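Local coordinates for protein putative acetyltransferase Ta0821 (PDB 3C26) that probably transfers an acyl group to an acceptor molecule, as a putative acetyltransferase of the GNAT family, at residues 25-30 and 37-42; 88-93 and 103-108; 180-185 and 192-197; 219-224 and 245-250. All coordinates share one frame; numbering follows the deposited sequence.

Interactions 1 and 2 adjoin directly, and both lie in the range that matches the GNAT family: their centres are about 16 Å apart, and Asn25 O of 25-30 packs 4.1 Å from Val92 CG2 of 88-93. Interactions 3 and 4 have centres about 18 Å apart and nearest atoms about 5 Å apart. Between the two pairs, the shortest approach is that of interactions 2 and 3, about 8 Å between nearest atoms, although they lie on opposite sides of the chain's centre. A nitrate marks interaction 2 and a 1,2-ethanediol interaction 4, both probably from the crystallisation liquor.

Interaction 1: residues 25-30 and 37-42; sequences NTWKVG and SKLADT
The indole of Trp27 meets Leu39 obliquely: the methyl CD1 of the leucine comes to 4.0 Å from CH2, at the far corner of the six-membered ring, and the two side chains cross at about a right angle. The same indole forms a T-shaped (edge-to-face) pair with Tyr36, and it also meets the ring of Tyr32 of the second subunit, the planes inclined by about 55°. Its NE1 donates to Asn128 OD1, which restrains the rotation of the indole.

The other flat group is the amide of Asn25. Its CG lies anti to the backbone N (chi1 -170°), a choice that carries ND2 toward the helix, where it bonds to the carbonyl of Thr33. Ser37 OG is only a neighbour of this amide, with ND2 and OG 3.8 Å apart. The amide oxygen, Asn25 OD1, accepts a weak bond from Trp27 N (3.4 Å), tying the amide to the backbone that carries the indole.

Beyond Leu39 the chain turns. Leu39 O receives both Thr42 N and Thr42 OG1, the hydroxyl at 2.6 Å in the carbonyl plane on a lone pair. Leu39 also packs against Leu39 of the second subunit. The arrangement is that of a loop folded back on the helix it leads into, here helix 31-40 in the N-terminal helical region of a GNAT fold, at a subunit interface.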
loop_
_atom_site.group_PDB
_atom_site.type_symbol
_atom_site.label_atom_id
_atom_site.label_comp_id
_atom_site.label_asym_id
_atom_site.label_seq_id
_atom_site.Cartn_x
_atom_site.Cartn_y
_atom_site.Cartn_z
ATOM N N ASN A 25 16.428 -0.246 -0.205
ATOM C CA ASN A 25 15.911 -1.118 0.877
ATOM C C ASN A 25 16.917 -1.127 2.007
ATOM O O ASN A 25 17.920 -1.813 1.987
ATOM C CB ASN A 25 15.636 -2.538 0.332
ATOM C CG ASN A 25 14.869 -3.455 1.306
ATOM O OD1 ASN A 25 14.861 -3.260 2.503
ATOM N ND2 ASN A 25 14.236 -4.480 0.753
ATOM N N THR A 26 16.619 -0.328 3.015
ATOM C CA THR A 26 17.516 -0.139 4.145
ATOM C C THR A 26 16.970 -0.798 5.414
ATOM O O THR A 26 17.521 -0.651 6.503
ATOM C CB THR A 26 17.657 1.337 4.480
ATOM O OG1 THR A 26 16.361 1.834 4.798
ATOM C CG2 THR A 26 18.270 2.119 3.306
ATOM N N TRP A 27 15.901 -1.540 5.232
ATOM C CA TRP A 27 15.198 -2.190 6.340
ATOM C C TRP A 27 15.907 -3.448 6.870
ATOM O O TRP A 27 16.724 -4.070 6.188
ATOM C CB TRP A 27 13.757 -2.538 5.912
ATOM C CG TRP A 27 12.864 -1.353 5.657
ATOM C CD1 TRP A 27 13.245 -0.052 5.462
ATOM C CD2 TRP A 27 11.442 -1.389 5.456
ATOM N NE1 TRP A 27 12.127 0.747 5.216
ATOM C CE2 TRP A 27 11.018 -0.063 5.182
ATOM C CE3 TRP A 27 10.482 -2.410 5.490
ATOM C CZ2 TRP A 27 9.687 0.262 4.976
ATOM C CZ3 TRP A 27 9.132 -2.064 5.281
ATOM C CH2 TRP A 27 8.766 -0.759 5.024
ATOM N N LYS A 28 15.568 -3.761 8.127
ATOM C CA LYS A 28 16.025 -4.978 8.849
ATOM C C LYS A 28 15.782 -6.212 8.011
ATOM O O LYS A 28 14.662 -6.461 7.554
ATOM C CB LYS A 28 15.271 -5.157 10.195
ATOM N N VAL A 29 16.838 -7.002 7.837
ATOM C CA VAL A 29 16.772 -8.214 7.003
ATOM C C VAL A 29 15.800 -9.214 7.638
ATOM O O VAL A 29 15.814 -9.409 8.830
ATOM C CB VAL A 29 18.196 -8.849 6.739
ATOM C CG1 VAL A 29 18.068 -10.214 6.050
ATOM C CG2 VAL A 29 19.082 -7.894 5.889
ATOM N N GLY A 30 14.957 -9.828 6.807
ATOM C CA GLY A 30 13.885 -10.744 7.267
ATOM C C GLY A 30 12.555 -10.445 6.584
ATOM O O GLY A 30 12.507 -10.147 5.387
ATOM N N SER A 37 10.234 -4.523 -0.629
ATOM C CA SER A 37 10.249 -4.729 -2.073
ATOM C C SER A 37 8.863 -4.616 -2.667
ATOM O O SER A 37 8.651 -4.015 -3.707
ATOM C CB SER A 37 10.811 -6.119 -2.430
ATOM O OG SER A 37 12.085 -6.309 -1.855
ATOM N N LYS A 38 7.891 -5.213 -1.999
ATOM C CA LYS A 38 6.518 -5.172 -2.502
ATOM C C LYS A 38 5.994 -3.747 -2.507
ATOM O O LYS A 38 5.322 -3.334 -3.421
ATOM C CB LYS A 38 5.592 -6.063 -1.667
ATOM C CG LYS A 38 5.925 -7.557 -1.653
ATOM C CD LYS A 38 4.789 -8.272 -0.933
ATOM C CE LYS A 38 4.950 -9.768 -0.751
ATOM N NZ LYS A 38 3.773 -10.334 0.058
ATOM N N LEU A 39 6.291 -3.021 -1.452
ATOM C CA LEU A 39 5.835 -1.641 -1.288
ATOM C C LEU A 39 6.512 -0.768 -2.350
ATOM O O LEU A 39 5.879 0.075 -3.016
ATOM C CB LEU A 39 6.080 -1.141 0.138
ATOM C CG LEU A 39 5.164 -1.778 1.238
ATOM C CD1 LEU A 39 5.555 -1.400 2.691
ATOM C CD2 LEU A 39 3.654 -1.458 0.990
ATOM N N ALA A 40 7.770 -1.046 -2.584
ATOM C CA ALA A 40 8.565 -0.225 -3.513
ATOM C C ALA A 40 8.008 -0.329 -4.943
ATOM O O ALA A 40 8.087 0.627 -5.721
ATOM C CB ALA A 40 10.067 -0.639 -3.475
ATOM N N ASP A 41 7.434 -1.491 -5.240
ATOM C CA ASP A 41 6.827 -1.781 -6.553
ATOM C C ASP A 41 5.576 -0.966 -6.805
ATOM O O ASP A 41 5.160 -0.816 -7.931
ATOM C CB ASP A 41 6.487 -3.262 -6.694
ATOM C CG ASP A 41 7.724 -4.126 -6.871
ATOM O OD1 ASP A 41 8.779 -3.557 -7.200
ATOM O OD2 ASP A 41 7.658 -5.372 -6.662
ATOM N N THR A 42 4.999 -0.409 -5.753
ATOM C CA THR A 42 3.751 0.364 -5.853
ATOM C C THR A 42 4.010 1.838 -6.253
ATOM O O THR A 42 3.085 2.654 -6.328
ATOM C CB THR A 42 2.871 0.273 -4.572
ATOM O OG1 THR A 42 3.481 0.970 -3.500
ATOM C CG2 THR A 42 2.586 -1.175 -4.182
#

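Interaction 2: residues 88-93 and 103-108; sequences GGLRVH and MSIMQE. With NO3 (nitrate ion), chain B.
A beta-alpha-beta unit of strand 85-92, helix 101-113 and strand 119-125 holds this contact, in which Leu90 packs against Ile105 and Met106. In GNAT enzymes the link between the first strand and the helix generally carries the acetyl-CoA pyrophosphate-binding motif. One methyl does most of the touching: Leu90 CD1 lies 3.8 Å from Met106 CG and 4.0 Å from Ile105 CG2. Because Leu90 CG is anti to its backbone N (chi1 -157°), its branches reach out to the helix; Leu90 and Ile105 slide past each other in opposite directions. Met106 is a selenomethionine, bent so that SE also comes within 4.1 Å of Leu90 CD1. Ile75 of strand 70-79 packs against all three side chains.

The next strand residue faces away. Arg91 extends from CG to NE and offers one edge of its guanidinium to a nitrate, whose nitrogen lies in the same plane. Arg91 NE donates to nitrate O1 (2.8 Å, 163°) and NH2 to nitrate O2 (3.0 Å, 170°), while NH1 forms a salt bridge with Asp50. The chemistry therefore divides by side: undirected apolar packing toward the helix, and a straight, two-pronged grip on a flat anion behind it.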
loop_
_atom_site.group_PDB
_atom_site.type_symbol
_atom_site.label_atom_id
_atom_site.label_comp_id
_atom_site.label_asym_id
_atom_site.label_seq_id
_atom_site.Cartn_x
_atom_site.Cartn_y
_atom_site.Cartn_z
ATOM N N GLY A 88 18.343 12.901 -2.432
ATOM C CA GLY A 88 17.759 11.603 -2.637
ATOM C C GLY A 88 18.719 10.556 -3.119
ATOM O O GLY A 88 19.929 10.682 -2.980
ATOM N N GLY A 89 18.170 9.491 -3.644
ATOM C CA GLY A 89 19.002 8.425 -4.134
ATOM C C GLY A 89 19.790 7.782 -3.002
ATOM O O GLY A 89 20.908 7.343 -3.190
ATOM N N LEU A 90 19.215 7.785 -1.798
ATOM C CA LEU A 90 19.835 7.112 -0.623
ATOM C C LEU A 90 19.767 5.577 -0.760
ATOM O O LEU A 90 18.706 4.940 -0.696
ATOM C CB LEU A 90 19.227 7.601 0.730
ATOM C CG LEU A 90 20.132 7.409 1.970
ATOM C CD1 LEU A 90 19.564 8.181 3.198
ATOM C CD2 LEU A 90 20.355 5.909 2.351
ATOM N N ARG A 91 20.947 5.008 -0.967
ATOM C CA ARG A 91 21.120 3.559 -1.186
ATOM C C ARG A 91 22.299 3.022 -0.425
ATOM O O ARG A 91 23.260 3.715 -0.151
ATOM C CB ARG A 91 21.247 3.253 -2.684
ATOM C CG ARG A 91 19.946 3.529 -3.412
ATOM C CD ARG A 91 19.999 3.161 -4.891
ATOM N NE ARG A 91 18.710 3.377 -5.534
ATOM C CZ ARG A 91 18.368 2.903 -6.730
ATOM N NH1 ARG A 91 19.221 2.207 -7.464
ATOM N NH2 ARG A 91 17.145 3.078 -7.182
ATOM N N VAL A 92 22.166 1.763 -0.039
ATOM C CA VAL A 92 23.184 1.062 0.697
ATOM C C VAL A 92 23.444 -0.309 0.023
ATOM O O VAL A 92 22.571 -0.938 -0.647
ATOM C CB VAL A 92 22.806 0.863 2.201
ATOM C CG1 VAL A 92 22.412 2.240 2.883
ATOM C CG2 VAL A 92 21.676 -0.186 2.363
ATOM N N HIS A 93 24.682 -0.732 0.189
ATOM C CA HIS A 93 25.074 -2.057 -0.212
ATOM C C HIS A 93 24.186 -3.049 0.575
ATOM O O HIS A 93 23.896 -2.843 1.735
ATOM C CB HIS A 93 26.545 -2.300 0.095
ATOM C CG HIS A 93 26.969 -3.694 -0.234
ATOM N ND1 HIS A 93 26.783 -4.752 0.631
ATOM C CD2 HIS A 93 27.480 -4.222 -1.373
ATOM C CE1 HIS A 93 27.219 -5.860 0.059
ATOM N NE2 HIS A 93 27.645 -5.569 -1.158
HETATM N N MSE A 103 21.328 6.981 8.417
HETATM C CA MSE A 103 21.499 8.078 9.338
HETATM C C MSE A 103 22.864 8.754 9.237
HETATM O O MSE A 103 22.961 9.965 9.233
HETATM C CB MSE A 103 21.295 7.541 10.719
HETATM C CG MSE A 103 22.039 8.275 11.760
HETATM SE SE MSE A 103 20.829 8.216 13.196
HETATM C CE MSE A 103 19.867 9.723 12.373
ATOM N N SER A 104 23.908 7.964 9.075
ATOM C CA SER A 104 25.276 8.508 9.065
ATOM C C SER A 104 25.482 9.317 7.842
ATOM O O SER A 104 26.060 10.364 7.897
ATOM C CB SER A 104 26.355 7.427 9.096
ATOM O OG SER A 104 26.202 6.625 10.266
ATOM N N ILE A 105 25.031 8.811 6.720
ATOM C CA ILE A 105 25.235 9.545 5.460
ATOM C C ILE A 105 24.429 10.836 5.475
ATOM O O ILE A 105 24.879 11.826 4.989
ATOM C CB ILE A 105 24.995 8.714 4.166
ATOM C CG1 ILE A 105 25.783 9.397 3.048
ATOM C CG2 ILE A 105 23.477 8.516 3.821
ATOM C CD1 ILE A 105 25.997 8.542 1.839
HETATM N N MSE A 106 23.265 10.820 6.087
HETATM C CA MSE A 106 22.419 12.031 6.197
HETATM C C MSE A 106 23.059 13.068 7.126
HETATM O O MSE A 106 23.076 14.304 6.856
HETATM C CB MSE A 106 21.004 11.683 6.704
HETATM C CG MSE A 106 20.131 10.980 5.649
HETATM SE SE MSE A 106 19.792 12.181 4.122
HETATM C CE MSE A 106 19.000 13.646 5.152
ATOM N N GLN A 107 23.583 12.583 8.239
ATOM C CA GLN A 107 24.310 13.492 9.164
ATOM C C GLN A 107 25.554 14.114 8.498
ATOM O O GLN A 107 25.843 15.294 8.685
ATOM C CB GLN A 107 24.686 12.803 10.458
ATOM C CG GLN A 107 23.501 12.312 11.244
ATOM C CD GLN A 107 23.904 11.533 12.478
ATOM O OE1 GLN A 107 24.546 10.475 12.387
ATOM N NE2 GLN A 107 23.495 12.011 13.619
ATOM N N GLU A 108 26.296 13.318 7.731
ATOM C CA GLU A 108 27.450 13.861 7.035
ATOM C C GLU A 108 26.980 14.859 6.025
ATOM O O GLU A 108 27.596 15.908 5.835
ATOM C CB GLU A 108 28.233 12.775 6.305
ATOM C CG GLU A 108 28.824 11.801 7.211
ATOM C CD GLU A 108 30.084 12.309 7.872
ATOM O OE1 GLU A 108 30.610 13.379 7.476
ATOM O OE2 GLU A 108 30.572 11.603 8.783
HETATM N N NO3 B . 15.804 5.308 -4.557
HETATM O O1 NO3 B . 17.144 5.282 -4.286
HETATM O O2 NO3 B . 15.244 4.306 -5.279
HETATM O O3 NO3 B . 15.013 6.286 -4.035
#

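Interaction 3: residues 180-185 and 192-197; sequences KYMCSD and EEYSNN
Hydrogen bonding, Met-aromatic contact and ordinary van der Waals packing all converge on the phenol end of Tyr194. The hydrogen bond is short: Lys180 NZ donates to Tyr194 OH at 2.6 Å, approaching at the edge of the ring near its plane. The lysine chain, bent at chi3 (-87°), crosses the tyrosine at about a right angle, and its CE also lies 3.6 Å from OH. NZ has a second strong partner in the salt bridge to Glu78.

The Met-aromatic contact comes from Met182, modelled as selenomethionine. Its SE stands 5.4 Å from the centroid of the Tyr194 ring, 63° off the normal and so oblique to it. A bend at chi3 of Met182 (75°) sets its methyl CE 3.9 Å from Tyr194 CE2 and 3.7 Å from Tyr194 OH. A phenylalanine at Tyr194 would keep much of this packing, but the loss of its hydroxyl would probably deprive the buried Lys180 of one of its polar partners.

In the fold, the contact joins the hairpin of strands 174-177 and 180-183, cross-linked by the Cys174–Cys183 disulfide, to the turn after helix 187-193. Chemically, a phenol oxygen that accepts from an ammonium group is likely to be polarised toward the lysine, while Glu78 would partly offset that positive charge.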
loop_
_atom_site.group_PDB
_atom_site.type_symbol
_atom_site.label_atom_id
_atom_site.label_comp_id
_atom_site.label_asym_id
_atom_site.label_seq_id
_atom_site.Cartn_x
_atom_site.Cartn_y
_atom_site.Cartn_z
ATOM N N LYS A 180 12.412 16.784 -8.175
ATOM C CA LYS A 180 12.908 17.848 -7.336
ATOM C C LYS A 180 11.723 18.761 -6.995
ATOM O O LYS A 180 10.974 19.167 -7.860
ATOM C CB LYS A 180 14.019 18.613 -8.079
ATOM C CG LYS A 180 15.253 17.789 -8.403
ATOM C CD LYS A 180 16.207 18.481 -9.396
ATOM C CE LYS A 180 15.820 18.187 -10.821
ATOM N NZ LYS A 180 16.637 18.908 -11.911
ATOM N N TYR A 181 11.547 19.040 -5.706
ATOM C CA TYR A 181 10.527 19.981 -5.258
ATOM C C TYR A 181 11.182 21.368 -5.124
ATOM O O TYR A 181 12.000 21.623 -4.240
ATOM C CB TYR A 181 9.866 19.522 -3.937
ATOM C CG TYR A 181 8.549 20.215 -3.646
ATOM C CD1 TYR A 181 7.381 19.867 -4.356
ATOM C CD2 TYR A 181 8.448 21.190 -2.664
ATOM C CE1 TYR A 181 6.180 20.458 -4.091
ATOM C CE2 TYR A 181 7.247 21.805 -2.430
ATOM C CZ TYR A 181 6.122 21.453 -3.145
ATOM O OH TYR A 181 4.929 22.086 -2.867
HETATM N N MSE A 182 10.767 22.264 -5.995
HETATM C CA MSE A 182 11.390 23.571 -6.121
HETATM C C MSE A 182 10.368 24.685 -6.215
HETATM O O MSE A 182 9.269 24.497 -6.710
HETATM C CB MSE A 182 12.259 23.589 -7.399
HETATM C CG MSE A 182 11.479 23.419 -8.688
HETATM SE SE MSE A 182 12.552 23.411 -10.371
HETATM C CE MSE A 182 13.322 21.645 -10.273
ATOM N N CYS A 183 10.774 25.852 -5.770
ATOM C CA CYS A 183 9.918 27.015 -5.802
ATOM C C CYS A 183 10.523 28.113 -6.655
ATOM O O CYS A 183 11.739 28.205 -6.860
ATOM C CB CYS A 183 9.621 27.541 -4.399
ATOM S SG CYS A 183 9.225 26.232 -3.187
ATOM N N SER A 184 9.628 28.899 -7.210
ATOM C CA SER A 184 10.025 30.103 -7.938
ATOM C C SER A 184 8.849 31.070 -8.060
ATOM O O SER A 184 7.781 30.703 -8.570
ATOM C CB SER A 184 10.608 29.764 -9.306
ATOM O OG SER A 184 10.737 30.951 -10.063
ATOM N N ASP A 185 9.092 32.290 -7.556
ATOM C CA ASP A 185 8.115 33.441 -7.490
ATOM C C ASP A 185 7.479 33.676 -8.814
ATOM O O ASP A 185 6.310 34.062 -8.954
ATOM C CB ASP A 185 8.821 34.772 -7.149
ATOM C CG ASP A 185 9.313 34.834 -5.695
ATOM O OD1 ASP A 185 9.064 33.865 -4.928
ATOM O OD2 ASP A 185 9.951 35.843 -5.325
ATOM N N GLU A 192 10.598 27.723 -18.466
ATOM C CA GLU A 192 11.428 27.756 -19.677
ATOM C C GLU A 192 12.601 26.778 -19.580
ATOM O O GLU A 192 13.315 26.532 -20.542
ATOM C CB GLU A 192 11.934 29.181 -19.952
ATOM N N GLU A 193 12.758 26.188 -18.410
ATOM C CA GLU A 193 13.889 25.283 -18.142
ATOM C C GLU A 193 13.594 23.792 -18.385
ATOM O O GLU A 193 14.469 23.012 -18.768
ATOM C CB GLU A 193 14.302 25.490 -16.695
ATOM C CG GLU A 193 15.630 24.979 -16.314
ATOM C CD GLU A 193 15.848 25.288 -14.866
ATOM O OE1 GLU A 193 14.829 25.602 -14.201
ATOM O OE2 GLU A 193 17.009 25.235 -14.391
ATOM N N TYR A 194 12.362 23.392 -18.143
ATOM C CA TYR A 194 11.952 21.977 -18.369
ATOM C C TYR A 194 10.781 21.931 -19.327
ATOM O O TYR A 194 9.872 21.112 -19.214
ATOM C CB TYR A 194 11.542 21.327 -17.080
ATOM C CG TYR A 194 12.629 21.212 -16.058
ATOM C CD1 TYR A 194 13.463 20.117 -16.031
ATOM C CD2 TYR A 194 12.780 22.188 -15.095
ATOM C CE1 TYR A 194 14.445 20.005 -15.072
ATOM C CE2 TYR A 194 13.748 22.107 -14.156
ATOM C CZ TYR A 194 14.578 21.014 -14.133
ATOM O OH TYR A 194 15.533 20.943 -13.151
ATOM N N SER A 195 10.875 22.838 -20.290
ATOM C CA SER A 195 9.798 23.137 -21.233
ATOM C C SER A 195 9.280 21.939 -22.050
ATOM O O SER A 195 8.081 21.840 -22.322
ATOM C CB SER A 195 10.232 24.269 -22.171
ATOM O OG SER A 195 11.362 23.858 -22.943
ATOM N N ASN A 196 10.185 21.034 -22.408
ATOM C CA ASN A 196 9.834 19.851 -23.215
ATOM C C ASN A 196 9.201 18.739 -22.394
ATOM O O ASN A 196 8.792 17.697 -22.925
ATOM C CB ASN A 196 11.047 19.289 -23.965
ATOM C CG ASN A 196 11.351 20.054 -25.241
ATOM O OD1 ASN A 196 10.468 20.688 -25.842
ATOM N ND2 ASN A 196 12.604 19.995 -25.667
ATOM N N ASN A 197 9.124 18.981 -21.086
ATOM C CA ASN A 197 8.510 18.041 -20.160
ATOM C C ASN A 197 7.399 18.667 -19.342
ATOM O O ASN A 197 7.048 18.154 -18.330
ATOM C CB ASN A 197 9.539 17.451 -19.188
ATOM C CG ASN A 197 10.507 16.514 -19.860
ATOM O OD1 ASN A 197 11.454 16.950 -20.479
ATOM N ND2 ASN A 197 10.298 15.221 -19.699
#

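Interaction 4: residues 219-224 and 245-250; sequences VNDSDD and KALANG. With EDO (1,2-ethanediol), chain F.
Leu247 supplies the tight part of this contact, its two methyls set against the end of strand 214-221. Leu247 CD1 lies 3.8 Å from Val219 CG1, a purely apolar touch, and then meets backbone, with Ser222 N at 3.7 Å and Asp221 CA at 3.8 Å. The other methyl, Leu247 CD2, is 3.8 Å from Ser222 O. The backbone under the leucine is shaped by two local features: a classic beta bulge, in which Asn220 and Asp221 both face Phe205, and an ST turn, in which Ser222 OG accepts from Asp224 N (2.9 Å).

The looser, partly exposed side belongs to Lys245, two residues earlier and well clear of the strand. Its chain bends at chi2 (60°), and Lys245 NZ donates to O1 of a 1,2-ethanediol at 2.6 Å. An alanine in place of Lys245 would probably leave this diol without its donor and give up the side-chain contacts with Glu144 and Glu145.

Around the contact, strand 214-221 runs between 204-211 and 237-243; the short helix 245-248 follows the latter and rests Ala248 on strand 141-153, while Asp224 caps the start of helix 225-232.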
loop_
_atom_site.group_PDB
_atom_site.type_symbol
_atom_site.label_atom_id
_atom_site.label_comp_id
_atom_site.label_asym_id
_atom_site.label_seq_id
_atom_site.Cartn_x
_atom_site.Cartn_y
_atom_site.Cartn_z
ATOM N N VAL A 219 1.218 15.909 -11.129
ATOM C CA VAL A 219 0.170 16.915 -11.270
ATOM C C VAL A 219 0.298 17.892 -10.140
ATOM O O VAL A 219 -0.147 17.652 -9.023
ATOM C CB VAL A 219 -1.201 16.291 -11.304
ATOM C CG1 VAL A 219 -2.305 17.360 -11.613
ATOM C CG2 VAL A 219 -1.196 15.210 -12.355
ATOM N N ASN A 220 0.928 19.004 -10.477
ATOM C CA ASN A 220 1.191 20.115 -9.544
ATOM C C ASN A 220 0.020 21.077 -9.365
ATOM O O ASN A 220 -0.090 21.770 -8.355
ATOM C CB ASN A 220 2.418 20.887 -10.011
ATOM C CG ASN A 220 3.717 20.088 -9.831
ATOM O OD1 ASN A 220 4.031 19.683 -8.719
ATOM N ND2 ASN A 220 4.451 19.852 -10.920
ATOM N N ASP A 221 -0.811 21.134 -10.394
ATOM C CA ASP A 221 -2.007 21.971 -10.428
ATOM C C ASP A 221 -2.903 21.587 -11.596
ATOM O O ASP A 221 -2.461 21.110 -12.647
ATOM C CB ASP A 221 -1.681 23.479 -10.495
ATOM C CG ASP A 221 -2.854 24.362 -9.973
ATOM O OD1 ASP A 221 -3.960 23.804 -9.683
ATOM O OD2 ASP A 221 -2.627 25.585 -9.812
ATOM N N SER A 222 -4.188 21.757 -11.363
ATOM C CA SER A 222 -5.191 21.502 -12.399
ATOM C C SER A 222 -6.543 22.041 -11.971
ATOM O O SER A 222 -6.864 21.971 -10.796
ATOM C CB SER A 222 -5.333 20.007 -12.696
ATOM O OG SER A 222 -6.394 19.840 -13.625
ATOM N N ASP A 223 -7.323 22.576 -12.902
ATOM C CA ASP A 223 -8.659 23.026 -12.537
ATOM C C ASP A 223 -9.580 21.839 -12.522
ATOM O O ASP A 223 -10.650 21.912 -11.959
ATOM C CB ASP A 223 -9.204 24.115 -13.480
ATOM N N ASP A 224 -9.143 20.735 -13.125
ATOM C CA ASP A 224 -9.936 19.485 -13.147
ATOM C C ASP A 224 -9.059 18.243 -13.278
ATOM O O ASP A 224 -8.909 17.669 -14.363
ATOM C CB ASP A 224 -10.975 19.531 -14.274
ATOM C CG ASP A 224 -11.832 18.293 -14.336
ATOM O OD1 ASP A 224 -11.758 17.449 -13.422
ATOM O OD2 ASP A 224 -12.564 18.163 -15.328
ATOM N N LYS A 245 -1.710 16.733 -3.046
ATOM C CA LYS A 245 -2.766 16.400 -2.049
ATOM C C LYS A 245 -4.086 17.207 -2.181
ATOM O O LYS A 245 -5.208 16.637 -2.204
ATOM C CB LYS A 245 -2.178 16.528 -0.646
ATOM C CG LYS A 245 -3.105 16.154 0.467
ATOM C CD LYS A 245 -3.535 14.742 0.323
ATOM C CE LYS A 245 -3.968 14.134 1.633
ATOM N NZ LYS A 245 -4.466 12.730 1.456
ATOM N N ALA A 246 -3.944 18.512 -2.338
ATOM C CA ALA A 246 -5.102 19.398 -2.342
ATOM C C ALA A 246 -5.994 19.090 -3.501
ATOM O O ALA A 246 -7.209 19.307 -3.416
ATOM C CB ALA A 246 -4.713 20.868 -2.350
ATOM N N LEU A 247 -5.407 18.560 -4.571
ATOM C CA LEU A 247 -6.174 18.186 -5.765
ATOM C C LEU A 247 -6.737 16.770 -5.666
ATOM O O LEU A 247 -7.771 16.428 -6.259
ATOM C CB LEU A 247 -5.284 18.196 -6.998
ATOM C CG LEU A 247 -4.560 19.451 -7.436
ATOM C CD1 LEU A 247 -4.030 19.165 -8.786
ATOM C CD2 LEU A 247 -5.498 20.593 -7.511
ATOM N N ALA A 248 -5.984 15.935 -4.962
ATOM C CA ALA A 248 -6.256 14.482 -4.849
ATOM C C ALA A 248 -7.544 14.278 -4.071
ATOM O O ALA A 248 -8.278 13.289 -4.180
ATOM C CB ALA A 248 -5.080 13.790 -4.150
ATOM N N ASN A 249 -7.833 15.302 -3.314
ATOM C CA ASN A 249 -8.957 15.291 -2.409
ATOM C C ASN A 249 -10.250 15.285 -3.199
ATOM O O ASN A 249 -11.287 14.862 -2.719
ATOM C CB ASN A 249 -8.859 16.480 -1.426
ATOM C CG ASN A 249 -7.718 16.313 -0.407
ATOM O OD1 ASN A 249 -7.242 15.207 -0.156
ATOM N ND2 ASN A 249 -7.293 17.411 0.184
ATOM N N GLY A 250 -10.176 15.711 -4.446
ATOM C CA GLY A 250 -11.366 15.789 -5.314
ATOM C C GLY A 250 -11.452 14.644 -6.331
ATOM O O GLY A 250 -12.293 14.629 -7.215
HETATM C C1 EDO F . -3.268 9.965 1.178
HETATM O O1 EDO F . -2.467 11.164 1.202
HETATM C C2 EDO F . -2.468 8.717 0.788
HETATM O O2 EDO F . -1.935 8.063 1.948
#